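Local structure of 11S globulin (Wrightia tinctoria, 5WXU) at residues I160-A164 and L323-L329; N98-M102 and E190-D194; L299-R304 and V315-N319; D81-I87 and K177-I183; L318-N322 and N411-K415. The protein probably serves as a hexameric seed storage globulin of two cupin domains per subunit, and binds the plant hormone auxin (indole-3-acetic acid). All coordinates share one frame. Where two conformers were deposited one is given. Residues are numbered along the deposited sequence.

How the contacts relate
Contact 1 is the hub: its strand 158-162 belongs to the N-terminal cupin domain and its helix 325-329 to the C-terminal one. Contact 2, centred about 13 Å away, joins it through Ala164 N to Glu190 OE1 (2.9 Å) and Leu162 N to Met102 O (3.0 Å). Contact 4 pairs two strands of the same sheet as strand 158-162 and shares a bound phosphate with contact 2, their centres about 18 Å apart. On the C-terminal side, contacts 3 and 5 have Leu318 and Asn319 in common, and contact 5 lies about 10 Å from contact 1, centre to centre. All five lie away from the auxin-binding sites.

Contact 1 (I160-A164 and L323-L329); sequences IALPA and LPILRKL
The backbone of Ile160-Leu162 is extended, the end of a strand; Pro163 and Ala164 carry it on in polyproline-like conformation (phi/psi -69/163 and -61/143). Facing it, Leu323 is extended and Ile325-Leu329 form a short helix, with Leu326 N to Leu323 O at 3.1 Å and Leu329 N to Ile325 O at 3.1 Å. The axes of strand 160-162 and helix 325-329 approach to 8.9 Å at 49°. Nearest CA atoms are Ala161 to Leu326 at 7.2 Å and Pro163 to Leu329 at 6.7 Å.

Apolar packing does the joining. Ala161 points its CB at the helix and meets Leu326 CD2 and Leu329 CD1, both at 3.8 Å, Ile325 CG2 at 4.0 Å and Leu323 CD2 at 4.3 Å. Leu326 and Leu329 are both mt, Ile325 is tt and Leu323 tp. Pro163 makes the second point of contact: its CB is 4.0 Å from Leu329 CD2, its CG 4.1 Å from Ile325 CD1. At the exposed margin, Lys328 CE also lies 4.1 Å from Pro163 CG.

Polar links run alongside: Lys328 O accepts from Arg189 and Leu329 O from Asn188. This is strand-to-helix packing between the two cupin domains of one subunit. No hydrogen bond crosses between the segments, so their fit depends on shape and on exclusion of water from aliphatic groups.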
# COMPACT_ATOMS: atom_id res chain seq x y z
N ILE B 160 8.04 -24.10 5.81
CA ILE B 160 7.04 -23.52 6.70
C ILE B 160 7.58 -22.17 7.18
O ILE B 160 8.73 -22.07 7.56
CB ILE B 160 6.84 -24.40 7.97
CG1 ILE B 160 6.47 -25.85 7.63
CG2 ILE B 160 5.82 -23.86 8.95
CD1 ILE B 160 7.12 -26.88 8.54
N ALA B 161 6.74 -21.15 7.21
CA ALA B 161 7.14 -19.83 7.54
C ALA B 161 6.44 -19.38 8.75
O ALA B 161 5.18 -19.32 8.75
CB ALA B 161 6.80 -18.87 6.37
N LEU B 162 7.19 -18.97 9.78
CA LEU B 162 6.55 -18.49 11.03
C LEU B 162 7.10 -17.18 11.53
O LEU B 162 8.31 -16.98 11.57
CB LEU B 162 6.78 -19.53 12.13
CG LEU B 162 6.09 -20.90 11.92
CD1 LEU B 162 6.44 -21.96 12.95
CD2 LEU B 162 4.60 -20.73 11.91
N PRO B 163 6.24 -16.25 11.97
CA PRO B 163 6.71 -15.03 12.56
C PRO B 163 7.37 -15.22 13.92
O PRO B 163 7.07 -16.19 14.69
CB PRO B 163 5.43 -14.18 12.72
CG PRO B 163 4.47 -14.84 11.79
CD PRO B 163 4.78 -16.26 11.83
N ALA B 164 8.10 -14.19 14.29
CA ALA B 164 8.57 -14.02 15.66
C ALA B 164 7.40 -13.91 16.61
O ALA B 164 6.36 -13.32 16.28
CB ALA B 164 9.47 -12.78 15.84
N LEU B 323 3.40 -17.52 -1.57
CA LEU B 323 2.98 -17.68 -0.19
C LEU B 323 2.95 -16.30 0.45
O LEU B 323 3.97 -15.73 0.77
CB LEU B 323 4.01 -18.59 0.54
CG LEU B 323 3.86 -18.92 2.03
CD1 LEU B 323 2.50 -19.52 2.27
CD2 LEU B 323 4.99 -19.75 2.55
N PRO B 324 1.74 -15.77 0.75
CA PRO B 324 1.59 -14.39 1.14
C PRO B 324 2.31 -13.93 2.35
O PRO B 324 2.84 -12.82 2.37
CB PRO B 324 0.05 -14.20 1.31
CG PRO B 324 -0.52 -15.29 0.58
CD PRO B 324 0.47 -16.39 0.41
N ILE B 325 2.39 -14.79 3.37
CA ILE B 325 3.03 -14.42 4.66
C ILE B 325 4.52 -14.08 4.51
O ILE B 325 5.08 -13.34 5.31
CB ILE B 325 2.82 -15.52 5.73
CG1 ILE B 325 3.10 -14.95 7.12
CG2 ILE B 325 3.55 -16.79 5.40
CD1 ILE B 325 2.75 -15.93 8.23
N LEU B 326 5.12 -14.57 3.44
CA LEU B 326 6.51 -14.20 3.14
C LEU B 326 6.75 -12.74 2.90
O LEU B 326 7.83 -12.23 3.16
CB LEU B 326 7.06 -15.00 1.98
CG LEU B 326 7.19 -16.53 2.16
CD1 LEU B 326 7.72 -17.22 0.93
CD2 LEU B 326 8.03 -16.92 3.38
N ARG B 327 5.72 -12.01 2.45
CA ARG B 327 5.87 -10.58 2.28
C ARG B 327 6.11 -9.88 3.60
O ARG B 327 7.00 -9.06 3.70
CB ARG B 327 4.60 -10.02 1.63
CG ARG B 327 4.57 -8.54 1.39
CD ARG B 327 5.36 -8.21 0.19
NE ARG B 327 5.20 -6.83 -0.23
CZ ARG B 327 6.04 -6.22 -1.06
NH1 ARG B 327 7.08 -6.88 -1.56
NH2 ARG B 327 5.85 -4.95 -1.39
N LYS B 328 5.40 -10.26 4.65
CA LYS B 328 5.54 -9.69 6.02
C LYS B 328 6.90 -10.10 6.61
O LYS B 328 7.60 -9.29 7.24
CB LYS B 328 4.44 -10.30 6.89
CG LYS B 328 4.47 -10.12 8.43
CD LYS B 328 3.34 -10.94 9.08
CE LYS B 328 3.44 -11.06 10.61
NZ LYS B 328 3.11 -9.79 11.33
N LEU B 329 7.28 -11.33 6.33
CA LEU B 329 8.51 -11.91 6.90
C LEU B 329 9.80 -11.50 6.22
O LEU B 329 10.88 -11.66 6.80
CB LEU B 329 8.37 -13.42 7.01
CG LEU B 329 7.24 -13.97 7.88
CD1 LEU B 329 7.45 -15.48 7.94
CD2 LEU B 329 7.26 -13.32 9.27

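Contact 2 (N98-M102 and E190-D194); sequences NNAPM and ENQLD. With PO4 (phosphate ion), chain N.
This is a loop-to-loop contact within the N-terminal cupin domain: residues 98-102 connect strands 91-98 and 102-108, and residues 190-194 follow strand 178-185. An Asx turn organises the second loop. Asn191, with chi1 t, accepts at OD1 from Leu193 N (3.0 Å), while its ND2 donates to Asp194 O (2.9 Å) and also to Leu186 O, so one side chain holds the loop in shape.

Neither segment is regular helix or strand. Asn99 sits at phi/psi -85/-2, between the more extended Asn98 and Ala100, and Pro101 continues at -68/163. In the other loop Glu190 (-67/-17) and Gln192 (-96/6) flank Asn191 (-99/103).

Across the gap, Asn99 (chi1 p) gives a weak hydrogen bond from ND2 to Asn191 OD1, 3.0 Å, and its CB rests 3.7 Å from Leu193 CD1. Asn99 is further held by Arg198 N at its OD1 and by Asn196 O at its ND2. Glu190, in an mt conformation, reaches along Pro101, with OE1 3.4 Å from Pro101 CB; that carboxylate oxygen accepts from Ala164 N.

Beyond the pair, Gln192 and Asp194 bond to a neighbouring subunit, where Cys44 N donates to Asp194 OD2, so the loop also contributes to hexamer contacts. At the far end, Asn98 ND2 donates to phosphate O1 at 3.1 Å.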
# COMPACT_ATOMS: atom_id res chain seq x y z
N ASN B 98 9.99 -17.68 19.52
CA ASN B 98 11.27 -17.11 19.29
C ASN B 98 11.15 -15.62 19.07
O ASN B 98 10.07 -15.12 18.76
CB ASN B 98 11.93 -17.73 18.09
CG ASN B 98 11.96 -19.22 18.17
OD1 ASN B 98 11.36 -19.92 17.36
ND2 ASN B 98 12.74 -19.75 19.13
N ASN B 99 12.28 -14.96 19.18
CA ASN B 99 12.36 -13.53 18.84
C ASN B 99 12.60 -13.18 17.37
O ASN B 99 12.66 -12.00 16.99
CB ASN B 99 13.43 -12.85 19.69
CG ASN B 99 14.81 -13.35 19.43
OD1 ASN B 99 15.00 -14.57 19.41
ND2 ASN B 99 15.81 -12.47 19.31
N ALA B 100 12.76 -14.20 16.55
CA ALA B 100 13.10 -14.00 15.13
C ALA B 100 12.17 -14.88 14.38
O ALA B 100 11.85 -15.98 14.83
CB ALA B 100 14.53 -14.41 14.81
N PRO B 101 11.73 -14.44 13.21
CA PRO B 101 10.99 -15.29 12.25
C PRO B 101 11.91 -16.38 11.66
O PRO B 101 13.15 -16.30 11.82
CB PRO B 101 10.52 -14.31 11.21
CG PRO B 101 11.62 -13.27 11.20
CD PRO B 101 12.12 -13.14 12.61
N MET B 102 11.30 -17.39 11.07
CA MET B 102 12.04 -18.54 10.58
C MET B 102 11.37 -19.15 9.40
O MET B 102 10.16 -19.03 9.27
CB MET B 102 12.15 -19.57 11.71
CG MET B 102 10.81 -20.16 12.05
SD MET B 102 10.79 -20.85 13.70
CE MET B 102 9.14 -20.67 14.17
N GLU B 190 11.39 -7.87 12.75
CA GLU B 190 10.55 -8.41 13.81
C GLU B 190 11.35 -8.63 15.13
O GLU B 190 10.72 -8.73 16.17
CB GLU B 190 9.89 -9.72 13.41
CG GLU B 190 8.80 -9.59 12.33
CD GLU B 190 8.05 -10.88 12.02
OE1 GLU B 190 8.44 -11.98 12.48
OE2 GLU B 190 7.02 -10.78 11.31
N ASN B 191 12.68 -8.65 15.08
CA ASN B 191 13.47 -8.85 16.28
C ASN B 191 13.97 -7.54 16.80
O ASN B 191 14.94 -6.99 16.24
CB ASN B 191 14.63 -9.76 15.96
CG ASN B 191 15.60 -9.90 17.10
OD1 ASN B 191 15.27 -9.65 18.29
ND2 ASN B 191 16.85 -10.24 16.73
N GLN B 192 13.36 -7.03 17.85
CA GLN B 192 13.77 -5.76 18.42
C GLN B 192 14.73 -5.89 19.60
O GLN B 192 14.99 -4.91 20.31
CB GLN B 192 12.58 -4.89 18.87
CG GLN B 192 11.62 -4.54 17.76
CD GLN B 192 10.60 -3.46 18.13
OE1 GLN B 192 10.82 -2.67 19.05
NE2 GLN B 192 9.55 -3.36 17.34
N LEU B 193 15.15 -7.12 19.87
CA LEU B 193 15.98 -7.38 21.05
C LEU B 193 17.45 -7.09 20.69
O LEU B 193 17.88 -5.97 20.83
CB LEU B 193 15.75 -8.74 21.64
CG LEU B 193 14.38 -8.93 22.26
CD1 LEU B 193 14.02 -10.39 22.41
CD2 LEU B 193 14.34 -8.25 23.64
N ASP B 194 18.19 -8.10 20.26
CA ASP B 194 19.54 -7.94 19.78
C ASP B 194 19.81 -9.20 18.93
O ASP B 194 18.93 -10.10 18.79
CB ASP B 194 20.51 -7.79 20.95
CG ASP B 194 20.36 -8.99 21.95
OD1 ASP B 194 20.45 -10.15 21.54
OD2 ASP B 194 20.07 -8.77 23.15
P PO4 N . 12.66 -23.41 17.91
O1 PO4 N . 12.36 -22.78 19.36
O2 PO4 N . 11.55 -24.04 17.08
O3 PO4 N . 12.90 -22.23 16.95
O4 PO4 N . 13.99 -24.13 17.75

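Contact 3 (L299-R304 and V315-N319); sequences LLNPER and VSTLN
Arg304 and Leu299 supply the side chains that bring loop 299-304 onto the last residues of strand 313-318. Arg304 leaves its backbone sideways, with chi1 t, chi2 p, chi3 t and chi4 65°, a bend that carries the guanidinium to the strand. There NH2 donates to Thr317 O at a very short 2.4 Å, the carbonyl lying near the guanidinium plane at its edge; Leu318 CD1 is 4.2 Å from NH2, and Ser316 CB 4.1 Å from NH1.

Leu299 (mt) points toward the strand. Its CD2 packs on Leu318 CB at 4.1 Å, and its O is 3.9 Å from Ser316 CB; Leu299 and Ser316 have the nearest CA atoms, 6.1 Å apart. Ser316 is m and faces the loop, Thr317 is p with its CB directed away, and Leu318 is tp.

The backbone turns away after Leu299 (phi/psi -107/3). Asn301 (chi1 t) makes an Asx turn, its OD1 accepting from Glu303 N at 2.8 Å, and Pro302-Arg304 form a 3-10 turn with Arg304 N to Asn301 O at 2.9 Å. Val315-Leu318 remain extended.

The contact joins the loop between strands 296-298 and 307-309 to strand 313-318 of the C-terminal cupin sheet. Arg304 also forms salt bridges with Glu297 and Asp306, and Thr317 OG1 bonds to Asp306. The guanidinium thus ties a backbone carbonyl and two acidic side chains together, its charge balanced by the two carboxylates.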
# COMPACT_ATOMS: atom_id res chain seq x y z
N LEU B 299 7.86 -27.98 -1.84
CA LEU B 299 8.70 -27.66 -3.01
C LEU B 299 9.22 -28.94 -3.69
O LEU B 299 9.99 -28.79 -4.62
CB LEU B 299 9.85 -26.82 -2.59
CG LEU B 299 9.50 -25.48 -2.02
CD1 LEU B 299 10.76 -24.67 -1.83
CD2 LEU B 299 8.49 -24.73 -2.96
N LEU B 300 8.81 -30.12 -3.20
CA LEU B 300 9.51 -31.34 -3.60
C LEU B 300 9.09 -31.93 -4.90
O LEU B 300 9.95 -32.56 -5.59
CB LEU B 300 9.36 -32.43 -2.53
CG LEU B 300 10.14 -33.70 -2.74
CD1 LEU B 300 11.58 -33.44 -3.15
CD2 LEU B 300 10.07 -34.43 -1.42
N ASN B 301 7.81 -31.80 -5.25
CA ASN B 301 7.33 -32.32 -6.53
C ASN B 301 8.01 -31.68 -7.73
O ASN B 301 8.02 -30.44 -7.88
CB ASN B 301 5.81 -32.12 -6.75
CG ASN B 301 5.24 -33.09 -7.82
OD1 ASN B 301 5.79 -33.31 -8.92
ND2 ASN B 301 4.11 -33.64 -7.50
N PRO B 302 8.60 -32.52 -8.65
CA PRO B 302 9.23 -31.86 -9.85
C PRO B 302 8.21 -31.06 -10.68
O PRO B 302 8.61 -30.16 -11.43
CB PRO B 302 9.73 -33.07 -10.69
CG PRO B 302 9.78 -34.24 -9.76
CD PRO B 302 8.73 -33.99 -8.69
N GLU B 303 6.94 -31.44 -10.60
CA GLU B 303 5.86 -30.67 -11.24
C GLU B 303 5.64 -29.23 -10.69
O GLU B 303 4.92 -28.45 -11.31
CB GLU B 303 4.56 -31.52 -11.23
CG GLU B 303 4.73 -32.72 -12.21
CD GLU B 303 3.58 -33.72 -12.27
OE1 GLU B 303 2.68 -33.69 -11.41
OE2 GLU B 303 3.59 -34.56 -13.21
N ARG B 304 6.23 -28.90 -9.56
CA ARG B 304 6.17 -27.54 -8.86
C ARG B 304 7.38 -26.63 -9.34
O ARG B 304 7.63 -25.51 -8.89
CB ARG B 304 6.19 -27.76 -7.35
CG ARG B 304 6.56 -26.59 -6.43
CD ARG B 304 5.39 -25.62 -6.40
NE ARG B 304 5.58 -24.33 -5.71
CZ ARG B 304 6.43 -23.37 -6.10
NH1 ARG B 304 7.27 -23.52 -7.14
NH2 ARG B 304 6.49 -22.25 -5.41
N VAL B 315 14.53 -25.66 -10.77
CA VAL B 315 14.41 -24.69 -9.67
C VAL B 315 12.95 -24.52 -9.29
O VAL B 315 12.08 -24.26 -10.16
CB VAL B 315 15.05 -23.33 -10.05
CG1 VAL B 315 15.03 -22.41 -8.84
CG2 VAL B 315 16.48 -23.53 -10.39
N SER B 316 12.66 -24.59 -7.97
CA SER B 316 11.28 -24.43 -7.46
C SER B 316 11.39 -23.31 -6.41
O SER B 316 12.05 -23.45 -5.36
CB SER B 316 10.69 -25.70 -6.91
OG SER B 316 10.82 -26.71 -7.88
N THR B 317 10.87 -22.14 -6.82
CA THR B 317 10.98 -20.89 -6.02
C THR B 317 9.79 -20.69 -5.07
O THR B 317 8.67 -21.18 -5.30
CB THR B 317 10.94 -19.65 -6.92
OG1 THR B 317 9.60 -19.52 -7.46
CG2 THR B 317 12.03 -19.67 -7.93
N LEU B 318 10.06 -20.04 -3.94
CA LEU B 318 9.01 -19.87 -2.97
C LEU B 318 9.15 -18.41 -2.48
O LEU B 318 10.09 -18.08 -1.72
CB LEU B 318 9.10 -20.81 -1.79
CG LEU B 318 7.99 -20.71 -0.73
CD1 LEU B 318 6.69 -21.07 -1.41
CD2 LEU B 318 8.31 -21.62 0.44
N ASN B 319 8.28 -17.51 -2.97
CA ASN B 319 8.35 -16.13 -2.54
C ASN B 319 6.90 -15.63 -2.35
O ASN B 319 5.95 -16.42 -2.36
CB ASN B 319 9.06 -15.22 -3.60
CG ASN B 319 8.49 -15.42 -4.98
OD1 ASN B 319 7.25 -15.25 -5.23
ND2 ASN B 319 9.38 -15.90 -5.90

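Contact 4 (D81-I87 and K177-I183). With PO4 (phosphate ion), chain N.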
# COMPACT_ATOMS: atom_id res chain seq x y z
N ASP B 81 20.53 -17.78 12.52
CA ASP B 81 20.85 -19.05 13.22
C ASP B 81 20.33 -20.20 12.42
O ASP B 81 19.30 -20.09 11.71
CB ASP B 81 20.31 -19.08 14.63
CG ASP B 81 21.27 -18.41 15.60
OD1 ASP B 81 22.52 -18.46 15.37
OD2 ASP B 81 20.81 -17.79 16.54
N ALA B 82 21.02 -21.34 12.51
CA ALA B 82 20.60 -22.54 11.87
C ALA B 82 20.62 -23.72 12.87
O ALA B 82 21.57 -23.88 13.67
CB ALA B 82 21.48 -22.82 10.67
N THR B 83 19.53 -24.44 12.88
CA THR B 83 19.33 -25.61 13.74
C THR B 83 18.74 -26.77 12.98
O THR B 83 17.87 -26.60 12.13
CB THR B 83 18.36 -25.30 14.87
OG1 THR B 83 18.72 -24.07 15.48
CG2 THR B 83 18.38 -26.40 15.98
N ARG B 84 19.21 -27.98 13.32
CA ARG B 84 18.63 -29.23 12.73
C ARG B 84 17.98 -30.00 13.86
O ARG B 84 18.69 -30.55 14.74
CB ARG B 84 19.67 -30.07 11.97
CG ARG B 84 19.12 -31.32 11.35
CD ARG B 84 20.05 -31.88 10.28
NE ARG B 84 21.35 -32.29 10.80
CZ ARG B 84 22.53 -32.27 10.18
NH1 ARG B 84 22.73 -31.75 8.94
NH2 ARG B 84 23.61 -32.80 10.85
N HIS B 85 16.65 -30.05 13.86
CA HIS B 85 16.00 -30.86 14.88
C HIS B 85 15.68 -32.22 14.33
O HIS B 85 15.26 -32.35 13.20
CB HIS B 85 14.71 -30.22 15.37
CG HIS B 85 14.88 -28.92 16.06
ND1 HIS B 85 15.46 -28.76 17.31
CD2 HIS B 85 14.49 -27.66 15.67
CE1 HIS B 85 15.42 -27.48 17.66
NE2 HIS B 85 14.84 -26.78 16.67
N VAL B 86 15.87 -33.27 15.16
CA VAL B 86 15.64 -34.60 14.72
C VAL B 86 14.71 -35.17 15.76
O VAL B 86 15.07 -35.22 16.93
CB VAL B 86 16.95 -35.39 14.58
CG1 VAL B 86 16.62 -36.86 14.27
CG2 VAL B 86 17.80 -34.80 13.46
N ILE B 87 13.47 -35.46 15.38
CA ILE B 87 12.43 -35.84 16.31
C ILE B 87 12.14 -37.32 16.06
O ILE B 87 11.66 -37.66 15.02
CB ILE B 87 11.14 -35.01 16.10
CG1 ILE B 87 11.42 -33.47 16.25
CG2 ILE B 87 10.04 -35.37 17.07
CD1 ILE B 87 10.31 -32.60 15.70
N LYS B 177 12.41 -40.79 11.41
CA LYS B 177 12.63 -39.54 12.19
C LYS B 177 12.10 -38.38 11.33
O LYS B 177 12.21 -38.42 10.11
CB LYS B 177 14.11 -39.34 12.49
CG LYS B 177 14.57 -40.32 13.55
CD LYS B 177 16.04 -40.27 13.85
CE LYS B 177 16.33 -41.05 15.12
NZ LYS B 177 17.79 -41.27 15.33
N LEU B 178 11.53 -37.40 12.02
CA LEU B 178 11.13 -36.12 11.40
C LEU B 178 12.28 -35.18 11.54
O LEU B 178 12.73 -34.95 12.65
CB LEU B 178 9.93 -35.64 12.12
CG LEU B 178 9.36 -34.26 11.72
CD1 LEU B 178 8.88 -34.29 10.30
CD2 LEU B 178 8.20 -33.90 12.62
N VAL B 179 12.82 -34.64 10.44
CA VAL B 179 14.08 -33.88 10.50
C VAL B 179 13.67 -32.49 9.97
O VAL B 179 13.15 -32.40 8.85
CB VAL B 179 15.19 -34.48 9.64
CG1 VAL B 179 16.37 -33.56 9.55
CG2 VAL B 179 15.58 -35.85 10.21
N LEU B 180 13.80 -31.52 10.87
CA LEU B 180 13.54 -30.10 10.55
C LEU B 180 14.82 -29.23 10.52
O LEU B 180 15.58 -29.16 11.50
CB LEU B 180 12.57 -29.55 11.58
CG LEU B 180 11.27 -30.33 11.86
CD1 LEU B 180 10.52 -29.63 12.97
CD2 LEU B 180 10.41 -30.60 10.61
N LEU B 181 15.05 -28.52 9.43
CA LEU B 181 16.12 -27.60 9.31
C LEU B 181 15.45 -26.21 9.46
O LEU B 181 14.64 -25.87 8.62
CB LEU B 181 16.79 -27.63 7.98
CG LEU B 181 17.95 -26.61 7.88
CD1 LEU B 181 19.17 -27.33 8.39
CD2 LEU B 181 18.12 -26.01 6.51
N VAL B 182 15.83 -25.48 10.51
CA VAL B 182 15.22 -24.18 10.93
C VAL B 182 16.28 -23.10 10.72
O VAL B 182 17.39 -23.13 11.31
CB VAL B 182 14.79 -24.16 12.36
CG1 VAL B 182 14.05 -22.87 12.65
CG2 VAL B 182 13.90 -25.37 12.72
N ILE B 183 15.92 -22.12 9.89
CA ILE B 183 16.73 -20.95 9.66
C ILE B 183 15.98 -19.80 10.31
O ILE B 183 14.87 -19.41 9.89
CB ILE B 183 16.96 -20.66 8.20
CG1 ILE B 183 17.55 -21.84 7.44
CG2 ILE B 183 17.91 -19.48 8.03
CD1 ILE B 183 18.77 -22.49 8.07
P PO4 N . 12.66 -23.41 17.91
O1 PO4 N . 12.36 -22.78 19.36
O2 PO4 N . 11.55 -24.04 17.08
O3 PO4 N . 12.90 -22.23 16.95
O4 PO4 N . 13.99 -24.13 17.75
O HOH W 1 17.67 -21.81 14.09
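Six backbone hydrogen bonds, two per hydrogen-bonded pair, stitch these antiparallel strands together. Thr83 N to Val182 O is 3.0 Å and Val182 N to Thr83 O 2.8 Å; His85 N to Leu180 O is 2.7 Å and Leu180 N to His85 O 2.9 Å; Ile87 N to Leu178 O is 2.9 Å and Leu178 N to Ile87 O 3.0 Å. CA-H...O contacts fill in between, such as Ala82 CA to Val182 O and Arg84 CA to Leu180 O, both 3.3 Å.

A water bonds to Thr83 OG1 (2.9 Å), which is also hydrogen-bonded to Arg199 NH2, and donates to Val182 O (3.1 Å). His85 NE2 donates to O4 of a phosphate ion, 3.0 Å, which probably came from the crystallisation liquor; Ser65 holds the ring's ND1, and Ser96, Asn98, His168 and Arg199 also bind the ion.

The strands are central members of an antiparallel sheet of the N-terminal cupin beta-barrel, running at 165° with axes 4.6 Å apart; strand 102-108 flanks Lys177-Ile183 on its other edge.

Side chains alternate between two faces. On one lie Thr83, His85, Ile87, Leu178, Leu180 and Val182: Ile87 CD1 meets Leu178 CD2 and Leu180 CD1, each at 4.0 Å, and His85 CD2 is 3.8 Å from Val182 CG2. On the other, Ala82 CB touches Ile183 CD1 at 3.8 Å and Val86 CG2 Val179 CG2 at 4.1 Å, while Arg84 CG lies 4.0 Å from Val179 CG1 and its guanidinium bridges to Glu66.

Contact 5 (L318-N322 and N411-K415). With PO4 (phosphate ion), chain O.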
# COMPACT_ATOMS: atom_id res chain seq x y z
N LEU B 318 10.06 -20.04 -3.94
CA LEU B 318 9.01 -19.87 -2.97
C LEU B 318 9.15 -18.41 -2.48
O LEU B 318 10.09 -18.08 -1.72
CB LEU B 318 9.10 -20.81 -1.79
CG LEU B 318 7.99 -20.71 -0.73
CD1 LEU B 318 6.69 -21.07 -1.41
CD2 LEU B 318 8.31 -21.62 0.44
N ASN B 319 8.28 -17.51 -2.97
CA ASN B 319 8.35 -16.13 -2.54
C ASN B 319 6.90 -15.63 -2.35
O ASN B 319 5.95 -16.42 -2.36
CB ASN B 319 9.06 -15.22 -3.60
CG ASN B 319 8.49 -15.42 -4.98
OD1 ASN B 319 7.25 -15.25 -5.23
ND2 ASN B 319 9.38 -15.90 -5.90
N SER B 320 6.81 -14.36 -2.05
CA SER B 320 5.51 -13.76 -1.74
C SER B 320 4.50 -13.71 -2.89
O SER B 320 3.36 -13.43 -2.67
CB SER B 320 5.69 -12.44 -1.05
OG SER B 320 6.43 -11.55 -1.84
N TYR B 321 4.90 -14.07 -4.09
CA TYR B 321 3.93 -14.28 -5.17
C TYR B 321 3.25 -15.66 -5.11
O TYR B 321 2.34 -15.98 -5.88
CB TYR B 321 4.55 -14.06 -6.52
CG TYR B 321 4.91 -12.65 -6.80
CD1 TYR B 321 3.93 -11.70 -7.03
CD2 TYR B 321 6.22 -12.29 -6.96
CE1 TYR B 321 4.28 -10.40 -7.34
CE2 TYR B 321 6.58 -10.99 -7.27
CZ TYR B 321 5.60 -10.06 -7.47
OH TYR B 321 5.96 -8.75 -7.77
N ASN B 322 3.71 -16.50 -4.18
CA ASN B 322 3.27 -17.85 -3.94
C ASN B 322 2.65 -17.93 -2.56
O ASN B 322 1.54 -18.35 -2.39
CB ASN B 322 4.44 -18.90 -4.06
CG ASN B 322 5.36 -18.66 -5.26
OD1 ASN B 322 6.67 -18.72 -5.20
ND2 ASN B 322 4.70 -18.38 -6.40
N ASN B 411 15.37 -11.97 1.79
CA ASN B 411 14.48 -10.93 1.33
C ASN B 411 13.24 -11.60 0.73
O ASN B 411 13.23 -12.71 0.23
CB ASN B 411 15.21 -9.98 0.34
CG ASN B 411 14.84 -8.49 0.56
OD1 ASN B 411 13.89 -8.16 1.33
ND2 ASN B 411 15.61 -7.59 -0.07
N ASP B 412 12.15 -10.89 0.80
CA ASP B 412 11.13 -11.51 0.01
C ASP B 412 11.47 -10.97 -1.40
O ASP B 412 12.33 -10.01 -1.66
CB ASP B 412 9.67 -11.48 0.51
CG ASP B 412 9.08 -10.16 0.38
OD1 ASP B 412 9.79 -9.27 0.87
OD2 ASP B 412 7.96 -10.05 -0.21
N ARG B 413 10.96 -11.73 -2.27
CA ARG B 413 11.24 -11.57 -3.68
C ARG B 413 12.71 -11.46 -4.00
O ARG B 413 13.14 -10.62 -4.79
CB ARG B 413 10.43 -10.41 -4.28
CG ARG B 413 8.90 -10.65 -4.09
CD ARG B 413 8.09 -9.47 -4.55
NE ARG B 413 6.76 -9.58 -4.01
CZ ARG B 413 5.82 -8.66 -4.15
NH1 ARG B 413 6.05 -7.57 -4.88
NH2 ARG B 413 4.64 -8.87 -3.58
N ALA B 414 13.49 -12.34 -3.35
CA ALA B 414 14.90 -12.42 -3.62
C ALA B 414 15.12 -12.76 -5.11
O ALA B 414 14.46 -13.60 -5.66
CB ALA B 414 15.51 -13.45 -2.74
N LYS B 415 16.07 -12.08 -5.74
CA LYS B 415 16.34 -12.30 -7.15
C LYS B 415 17.85 -12.43 -7.32
O LYS B 415 18.62 -11.93 -6.48
CB LYS B 415 15.86 -11.15 -8.00
CG LYS B 415 14.37 -11.21 -8.31
CD LYS B 415 13.87 -9.88 -8.90
CE LYS B 415 13.70 -8.76 -7.87
NZ LYS B 415 12.58 -8.87 -6.86
P PO4 O . 9.37 -8.18 -8.36
O1 PO4 O . 8.21 -7.90 -7.41
O2 PO4 O . 10.22 -9.35 -8.00
O3 PO4 O . 8.59 -8.42 -9.66
O4 PO4 O . 10.20 -6.90 -8.38
O HOH W 2 12.50 -15.24 -4.78
O HOH W 3 2.76 -10.76 -2.31
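Arg413 carries the contact, with Ser320 and Tyr321 facing it. Its extended side chain lays the guanidinium flat on the Tyr321 ring, centres 4.0 Å apart and planes at 23°, a cation-pi stack with CZ 4.1 Å from the ring centroid. Ser320 OG meets the guanidinium edge instead: it accepts from Arg413 NE at 2.9 Å and donates to Asp412 OD2 at 2.7 Å, so one hydroxyl joins a cation to an anion. A water links Ser320 O (2.8 Å) with Arg413 NH2 (3.0 Å).

The phosphate ion, probably from the crystallisation liquor, takes a very short bond from Tyr321 OH to O1, 2.4 Å, and another from Lys415 NZ to O2, 2.7 Å; Thr289 of a neighbouring subunit binds it too.

Arg413 has positive phi (50/44), within a turn between strands 402-409 and 416-418. Opposite, Asn319 OD1 accepts from Tyr321 N at 2.9 Å: an Asx turn, in the loop between strand 313-318 and helix 325-329 of the C-terminal cupin domain, at a subunit interface.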